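Local coordinates for protein pseudouridine synthase (Pyrococcus abyssi, PDB 2AUS) that probably isomerises uridine to pseudouridine in RNA, as the archaeal Cbf5 member of the TruB family of pseudouridine synthases, at residues V287-M290 with L296-L299; I44-I49 with F324-W329. One frame throughout, in Å; residues are numbered along the deposited sequence.

In the fold
Contact 1 (287-290 with 296-299) is local: it pairs the two strands of a hairpin in the PUA domain. Contact 2 (44-49 with 324-329) is long-range. It brings the turn between helix 40-45 and strand 47-53, in the DKCLD region, against the segment that follows strand 316-323. Along the chain, contact 1 is nested inside the loop that contact 2 closes. Their centres lie about 12 Å apart. F324 joins them: its ring packs on L296 and L299, and its N, like that of M325, probably bonds to V297 O. The PUA sheet is thus tied to the segment that meets the N-terminal part of the protein.

Contact 1: residues V287-M290 with L296-L299; sequences VAIM and LVAL
A classic beta bulge interrupts the antiparallel hairpin of strands 286-291 and 296-302 in the PUA domain. V297 and A298 both face I289, and the register slips by one residue between I289 and M290. I289 O takes two N-H groups as a result. The bond from V297 N is short, 2.7 Å to I289 O, and arrives nearly along the C=O axis. The one from A298 N is weak, 3.4 Å to I289 O. I289 N returns a straight bond to A298 O, with an angle of 174° at the hydrogen. The extra residue, V297, turns its side chain toward strand 286-291. V297 CB lies 3.9 Å from I289 CG2, and V297 CG2 rests near M290 C. The first torsion of I289 sets CG2 opposite the backbone N, beside V297, and leaves CG1 to run on past A298 O. V263 of helix 257-264 touches both V297 and A298. I289 and A298 lie on one face of the hairpin; A288, M290, L296 and L299 share the opposite face. There A288 CB meets two leucine methyls: L296 CD1 and L299 CD2. M290 is bent at both chi2 (-65°) and chi3 (-74°), so the end of its chain folds back across L296. M290 SD lies 3.9 Å from L296 CD1, and M290 CE stands near L296 N. M290 also touches K252 and W254 of the neighbouring strand. Cut back to an alanine, M290 would lose its sulfur and methyl, which is likely to leave L296 uncovered on that side and open a gap beside the bulge. L296 N itself is hydrogen-bonded to E244. At the far end, L299 CA makes a CA-H...O contact of 3.5 Å with V287 O.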
ATOM      1  N   VAL A 287     -12.962  34.095 -16.593  1.00 43.16           N
ATOM      2  CA  VAL A 287     -13.690  33.714 -17.791  1.00 41.46           C
ATOM      3  C   VAL A 287     -12.845  32.835 -18.684  1.00 40.49           C
ATOM      4  O   VAL A 287     -11.621  32.829 -18.592  1.00 40.61           O
ATOM      5  CB  VAL A 287     -14.141  34.945 -18.613  1.00 41.36           C
ATOM      6  CG1 VAL A 287     -15.043  35.832 -17.765  1.00 43.51           C
ATOM      7  CG2 VAL A 287     -12.922  35.730 -19.116  1.00 40.02           C
ATOM      8  N   ALA A 288     -13.512  32.079 -19.546  1.00 39.05           N
ATOM      9  CA  ALA A 288     -12.814  31.215 -20.481  1.00 37.43           C
ATOM     10  C   ALA A 288     -13.013  31.807 -21.872  1.00 34.85           C
ATOM     11  O   ALA A 288     -14.139  32.062 -22.277  1.00 35.18           O
ATOM     12  CB  ALA A 288     -13.380  29.800 -20.415  1.00 35.49           C
ATOM     13  N   ILE A 289     -11.914  32.042 -22.582  1.00 34.33           N
ATOM     14  CA  ILE A 289     -11.953  32.586 -23.933  1.00 31.91           C
ATOM     15  C   ILE A 289     -12.006  31.388 -24.872  1.00 32.37           C
ATOM     16  O   ILE A 289     -11.149  30.507 -24.807  1.00 31.32           O
ATOM     17  CB  ILE A 289     -10.691  33.388 -24.246  1.00 34.75           C
ATOM     18  CG1 ILE A 289     -10.571  34.571 -23.272  1.00 34.46           C
ATOM     19  CG2 ILE A 289     -10.716  33.825 -25.708  1.00 29.14           C
ATOM     20  CD1 ILE A 289      -9.366  35.433 -23.525  1.00 34.84           C
ATOM     21  N   MET A 290     -13.002  31.369 -25.753  1.00 31.11           N
ATOM     22  CA  MET A 290     -13.190  30.236 -26.647  1.00 32.38           C
ATOM     23  C   MET A 290     -13.131  30.593 -28.116  1.00 32.09           C
ATOM     24  O   MET A 290     -13.445  31.721 -28.503  1.00 33.64           O
ATOM     25  CB  MET A 290     -14.563  29.597 -26.383  1.00 30.81           C
ATOM     26  CG  MET A 290     -14.918  29.351 -24.908  1.00 33.45           C
ATOM     27  SD  MET A 290     -13.908  28.157 -24.026  1.00 35.78           S
ATOM     28  CE  MET A 290     -14.489  26.612 -24.693  1.00 32.95           C
ATOM     29  N   LEU A 296     -10.915  25.760 -26.018  1.00 31.02           N
ATOM     30  CA  LEU A 296     -10.497  26.695 -24.990  1.00 32.67           C
ATOM     31  C   LEU A 296      -9.227  27.401 -25.452  1.00 35.16           C
ATOM     32  O   LEU A 296      -8.215  26.764 -25.746  1.00 35.99           O
ATOM     33  CB  LEU A 296     -10.220  25.958 -23.684  1.00 31.26           C
ATOM     34  CG  LEU A 296      -9.580  26.775 -22.557  1.00 31.85           C
ATOM     35  CD1 LEU A 296     -10.536  27.870 -22.104  1.00 28.69           C
ATOM     36  CD2 LEU A 296      -9.240  25.840 -21.388  1.00 32.30           C
ATOM     37  N   VAL A 297      -9.273  28.722 -25.519  1.00 35.49           N
ATOM     38  CA  VAL A 297      -8.092  29.467 -25.936  1.00 35.07           C
ATOM     39  C   VAL A 297      -7.255  29.859 -24.718  1.00 36.02           C
ATOM     40  O   VAL A 297      -6.043  29.633 -24.676  1.00 34.29           O
ATOM     41  CB  VAL A 297      -8.470  30.769 -26.671  1.00 35.46           C
ATOM     42  CG1 VAL A 297      -7.196  31.511 -27.083  1.00 32.85           C
ATOM     43  CG2 VAL A 297      -9.362  30.452 -27.882  1.00 31.97           C
ATOM     44  N   ALA A 298      -7.921  30.452 -23.730  1.00 36.46           N
ATOM     45  CA  ALA A 298      -7.232  30.929 -22.543  1.00 36.98           C
ATOM     46  C   ALA A 298      -8.182  31.243 -21.401  1.00 36.27           C
ATOM     47  O   ALA A 298      -9.377  31.414 -21.605  1.00 36.99           O
ATOM     48  CB  ALA A 298      -6.449  32.179 -22.902  1.00 34.81           C
ATOM     49  N   LEU A 299      -7.632  31.311 -20.194  1.00 35.51           N
ATOM     50  CA  LEU A 299      -8.399  31.652 -19.013  1.00 37.34           C
ATOM     51  C   LEU A 299      -7.976  33.072 -18.692  1.00 39.26           C
ATOM     52  O   LEU A 299      -6.818  33.443 -18.908  1.00 40.21           O
ATOM     53  CB  LEU A 299      -8.055  30.723 -17.842  1.00 36.23           C
ATOM     54  CG  LEU A 299      -8.641  29.313 -17.905  1.00 37.69           C
ATOM     55  CD1 LEU A 299      -8.225  28.508 -16.671  1.00 36.76           C
ATOM     56  CD2 LEU A 299     -10.165  29.404 -17.984  1.00 34.70           C
TER

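Contact 2: residues I44-I49 with F324-W329; sequences IQYGVI and FMPRDW
This is a long-range aromatic contact, in which one tyrosine from the turn between helix 40-45 and strand 47-53 meets the segment that follows strand 316-323 of the PUA domain. It fastens the DKCLD region, which supplies the tyrosine, to that segment. Y46 carries all of the 44-49 side, and F324, P326 and W329 receive it. Y46 is the first residue past the helix to leave helical backbone angles. It points its side chain toward 324-329. Y46 and W329 form a T-shaped (edge-to-face) pair: the six-membered ring of W329 turns its edge to the face of Y46. The ring centroids are 5.1 Å apart and the planes are inclined at 57°, so the T is well short of perpendicular. W329 CH2 stands over the rim of the tyrosine face, and W329 CZ2 is 3.8 Å from Y46 CE2. In W329, CG is anti to the carbonyl carbon (chi1 -70°), which brings the indole back beside P326 and the tyrosine. P326 CG sits over the rim of one indole face. P326 CD meets the hydroxyl end of the tyrosine, 3.5 Å from Y46 OH and 3.9 Å from Y46 CZ. P326 and W329 lie on the same side of the tyrosine ring plane, the proline near the hydroxyl end and the indole over the CD2-CE2 rim. R95 links the two sides by polar contacts: it hydrogen-bonds to F324 O and makes a weak hydrogen bond to Y46 OH. Y46 also touches M243, just after strand 241-242, and the two share a backbone hydrogen bond. The F324 ring packs in the PUA domain, and it is the backbone of F324 that reaches the tyrosine. F324 O lies near the plane of the phenol ring, at its edge, 3.3 Å from Y46 CE1.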
ATOM      1  N   ILE A  44      -4.641  13.914 -25.802  1.00 40.52           N
ATOM      2  CA  ILE A  44      -3.981  13.678 -24.527  1.00 40.82           C
ATOM      3  C   ILE A  44      -3.212  14.924 -24.086  1.00 40.50           C
ATOM      4  O   ILE A  44      -3.216  15.277 -22.911  1.00 39.75           O
ATOM      5  CB  ILE A  44      -3.030  12.459 -24.629  1.00 41.97           C
ATOM      6  CG1 ILE A  44      -3.868  11.186 -24.802  1.00 42.21           C
ATOM      7  CG2 ILE A  44      -2.141  12.368 -23.397  1.00 39.34           C
ATOM      8  CD1 ILE A  44      -3.053   9.907 -24.872  1.00 44.77           C
ATOM      9  N   GLN A  45      -2.576  15.596 -25.041  1.00 40.29           N
ATOM     10  CA  GLN A  45      -1.817  16.811 -24.761  1.00 39.88           C
ATOM     11  C   GLN A  45      -2.708  17.890 -24.162  1.00 38.74           C
ATOM     12  O   GLN A  45      -2.243  18.731 -23.389  1.00 38.64           O
ATOM     13  CB  GLN A  45      -1.194  17.357 -26.047  1.00 43.89           C
ATOM     14  CG  GLN A  45       0.072  16.663 -26.496  1.00 52.59           C
ATOM     15  CD  GLN A  45       1.294  17.146 -25.736  1.00 57.59           C
ATOM     16  OE1 GLN A  45       1.610  18.340 -25.740  1.00 58.45           O
ATOM     17  NE2 GLN A  45       1.990  16.220 -25.080  1.00 57.89           N
ATOM     18  N   TYR A  46      -3.984  17.867 -24.533  1.00 34.45           N
ATOM     19  CA  TYR A  46      -4.944  18.849 -24.053  1.00 35.37           C
ATOM     20  C   TYR A  46      -6.118  18.164 -23.377  1.00 36.27           C
ATOM     21  O   TYR A  46      -7.259  18.598 -23.514  1.00 36.85           O
ATOM     22  CB  TYR A  46      -5.444  19.704 -25.229  1.00 34.94           C
ATOM     23  CG  TYR A  46      -4.340  20.511 -25.867  1.00 34.31           C
ATOM     24  CD1 TYR A  46      -3.987  21.761 -25.368  1.00 32.87           C
ATOM     25  CD2 TYR A  46      -3.576  19.978 -26.903  1.00 35.52           C
ATOM     26  CE1 TYR A  46      -2.900  22.456 -25.878  1.00 33.68           C
ATOM     27  CE2 TYR A  46      -2.486  20.661 -27.417  1.00 37.42           C
ATOM     28  CZ  TYR A  46      -2.152  21.897 -26.896  1.00 36.54           C
ATOM     29  OH  TYR A  46      -1.038  22.553 -27.357  1.00 38.57           O
ATOM     30  N   GLY A  47      -5.835  17.094 -22.639  1.00 36.92           N
ATOM     31  CA  GLY A  47      -6.903  16.371 -21.977  1.00 35.77           C
ATOM     32  C   GLY A  47      -6.917  16.481 -20.463  1.00 37.32           C
ATOM     33  O   GLY A  47      -5.936  16.895 -19.844  1.00 34.76           O
ATOM     34  N   VAL A  48      -8.054  16.113 -19.877  1.00 37.17           N
ATOM     35  CA  VAL A  48      -8.243  16.117 -18.427  1.00 38.41           C
ATOM     36  C   VAL A  48      -8.878  14.781 -18.076  1.00 37.79           C
ATOM     37  O   VAL A  48      -9.803  14.333 -18.755  1.00 38.80           O
ATOM     38  CB  VAL A  48      -9.197  17.240 -17.965  1.00 37.69           C
ATOM     39  CG1 VAL A  48      -8.511  18.587 -18.071  1.00 42.27           C
ATOM     40  CG2 VAL A  48     -10.458  17.233 -18.825  1.00 41.65           C
ATOM     41  N   ILE A  49      -8.378  14.141 -17.026  1.00 36.29           N
ATOM     42  CA  ILE A  49      -8.908  12.850 -16.609  1.00 35.64           C
ATOM     43  C   ILE A  49      -9.841  13.003 -15.424  1.00 36.05           C
ATOM     44  O   ILE A  49      -9.522  13.701 -14.461  1.00 36.36           O
ATOM     45  CB  ILE A  49      -7.774  11.887 -16.182  1.00 36.42           C
ATOM     46  CG1 ILE A  49      -6.794  11.691 -17.337  1.00 35.68           C
ATOM     47  CG2 ILE A  49      -8.356  10.540 -15.747  1.00 34.71           C
ATOM     48  CD1 ILE A  49      -5.618  10.779 -16.991  1.00 35.43           C
ATOM     49  N   PHE A 324      -3.763  28.463 -23.474  1.00 40.11           N
ATOM     50  CA  PHE A 324      -3.704  27.026 -23.728  1.00 38.62           C
ATOM     51  C   PHE A 324      -3.507  26.719 -25.207  1.00 37.79           C
ATOM     52  O   PHE A 324      -2.816  25.774 -25.571  1.00 39.82           O
ATOM     53  CB  PHE A 324      -4.984  26.361 -23.220  1.00 37.29           C
ATOM     54  CG  PHE A 324      -5.132  26.432 -21.744  1.00 37.35           C
ATOM     55  CD1 PHE A 324      -4.434  25.550 -20.924  1.00 37.43           C
ATOM     56  CD2 PHE A 324      -5.897  27.426 -21.162  1.00 36.68           C
ATOM     57  CE1 PHE A 324      -4.502  25.656 -19.537  1.00 36.97           C
ATOM     58  CE2 PHE A 324      -5.970  27.542 -19.778  1.00 39.83           C
ATOM     59  CZ  PHE A 324      -5.266  26.657 -18.965  1.00 38.02           C
ATOM     60  N   MET A 325      -4.120  27.533 -26.051  1.00 38.98           N
ATOM     61  CA  MET A 325      -4.053  27.389 -27.504  1.00 40.09           C
ATOM     62  C   MET A 325      -2.627  27.518 -28.065  1.00 38.92           C
ATOM     63  O   MET A 325      -1.971  28.533 -27.859  1.00 36.29           O
ATOM     64  CB  MET A 325      -4.948  28.467 -28.125  1.00 40.91           C
ATOM     65  CG  MET A 325      -4.935  28.557 -29.639  1.00 41.81           C
ATOM     66  SD  MET A 325      -5.739  27.154 -30.384  1.00 48.36           S
ATOM     67  CE  MET A 325      -7.433  27.401 -29.776  1.00 37.58           C
ATOM     68  N   PRO A 326      -2.124  26.485 -28.766  1.00 38.48           N
ATOM     69  CA  PRO A 326      -0.767  26.616 -29.312  1.00 40.72           C
ATOM     70  C   PRO A 326      -0.784  27.653 -30.449  1.00 41.90           C
ATOM     71  O   PRO A 326      -1.820  27.860 -31.086  1.00 40.71           O
ATOM     72  CB  PRO A 326      -0.446  25.201 -29.789  1.00 40.08           C
ATOM     73  CG  PRO A 326      -1.808  24.639 -30.143  1.00 40.05           C
ATOM     74  CD  PRO A 326      -2.675  25.141 -29.014  1.00 38.65           C
ATOM     75  N   ARG A 327       0.349  28.301 -30.696  1.00 41.33           N
ATOM     76  CA  ARG A 327       0.437  29.326 -31.736  1.00 43.76           C
ATOM     77  C   ARG A 327       0.152  28.855 -33.158  1.00 43.85           C
ATOM     78  O   ARG A 327      -0.203  29.660 -34.015  1.00 44.40           O
ATOM     79  CB  ARG A 327       1.819  29.973 -31.715  1.00 44.36           C
ATOM     80  CG  ARG A 327       2.126  30.733 -30.441  1.00 47.27           C
ATOM     81  CD  ARG A 327       3.616  31.024 -30.332  1.00 48.74           C
ATOM     82  NE  ARG A 327       3.961  31.596 -29.038  1.00 52.13           N
ATOM     83  CZ  ARG A 327       4.270  32.873 -28.843  1.00 54.40           C
ATOM     84  NH1 ARG A 327       4.282  33.722 -29.864  1.00 54.05           N
ATOM     85  NH2 ARG A 327       4.564  33.301 -27.621  1.00 56.33           N
ATOM     86  N   ASP A 328       0.279  27.557 -33.397  1.00 44.32           N
ATOM     87  CA  ASP A 328       0.101  26.981 -34.731  1.00 46.56           C
ATOM     88  C   ASP A 328      -1.310  26.632 -35.217  1.00 45.46           C
ATOM     89  O   ASP A 328      -1.519  26.468 -36.420  1.00 45.44           O
ATOM     90  CB  ASP A 328       0.995  25.739 -34.845  1.00 49.63           C
ATOM     91  CG  ASP A 328       0.968  25.113 -36.233  1.00 56.24           C
ATOM     92  OD1 ASP A 328       0.155  24.176 -36.446  1.00 54.85           O
ATOM     93  OD2 ASP A 328       1.758  25.573 -37.102  1.00 57.22           O
ATOM     94  N   TRP A 329      -2.275  26.507 -34.312  1.00 43.04           N
ATOM     95  CA  TRP A 329      -3.627  26.154 -34.727  1.00 39.72           C
ATOM     96  C   TRP A 329      -4.309  27.264 -35.509  1.00 36.98           C
ATOM     97  O   TRP A 329      -4.947  27.000 -36.517  1.00 35.26           O
ATOM     98  CB  TRP A 329      -4.470  25.745 -33.515  1.00 40.11           C
ATOM     99  CG  TRP A 329      -4.040  24.421 -32.931  1.00 44.11           C
ATOM    100  CD1 TRP A 329      -2.943  23.676 -33.290  1.00 43.03           C
ATOM    101  CD2 TRP A 329      -4.673  23.708 -31.861  1.00 43.84           C
ATOM    102  NE1 TRP A 329      -2.855  22.555 -32.503  1.00 45.62           N
ATOM    103  CE2 TRP A 329      -3.899  22.553 -31.613  1.00 47.21           C
ATOM    104  CE3 TRP A 329      -5.807  23.944 -31.073  1.00 46.73           C
ATOM    105  CZ2 TRP A 329      -4.234  21.625 -30.625  1.00 47.43           C
ATOM    106  CZ3 TRP A 329      -6.138  23.020 -30.090  1.00 49.69           C
ATOM    107  CH2 TRP A 329      -5.347  21.879 -29.871  1.00 49.50           C
TER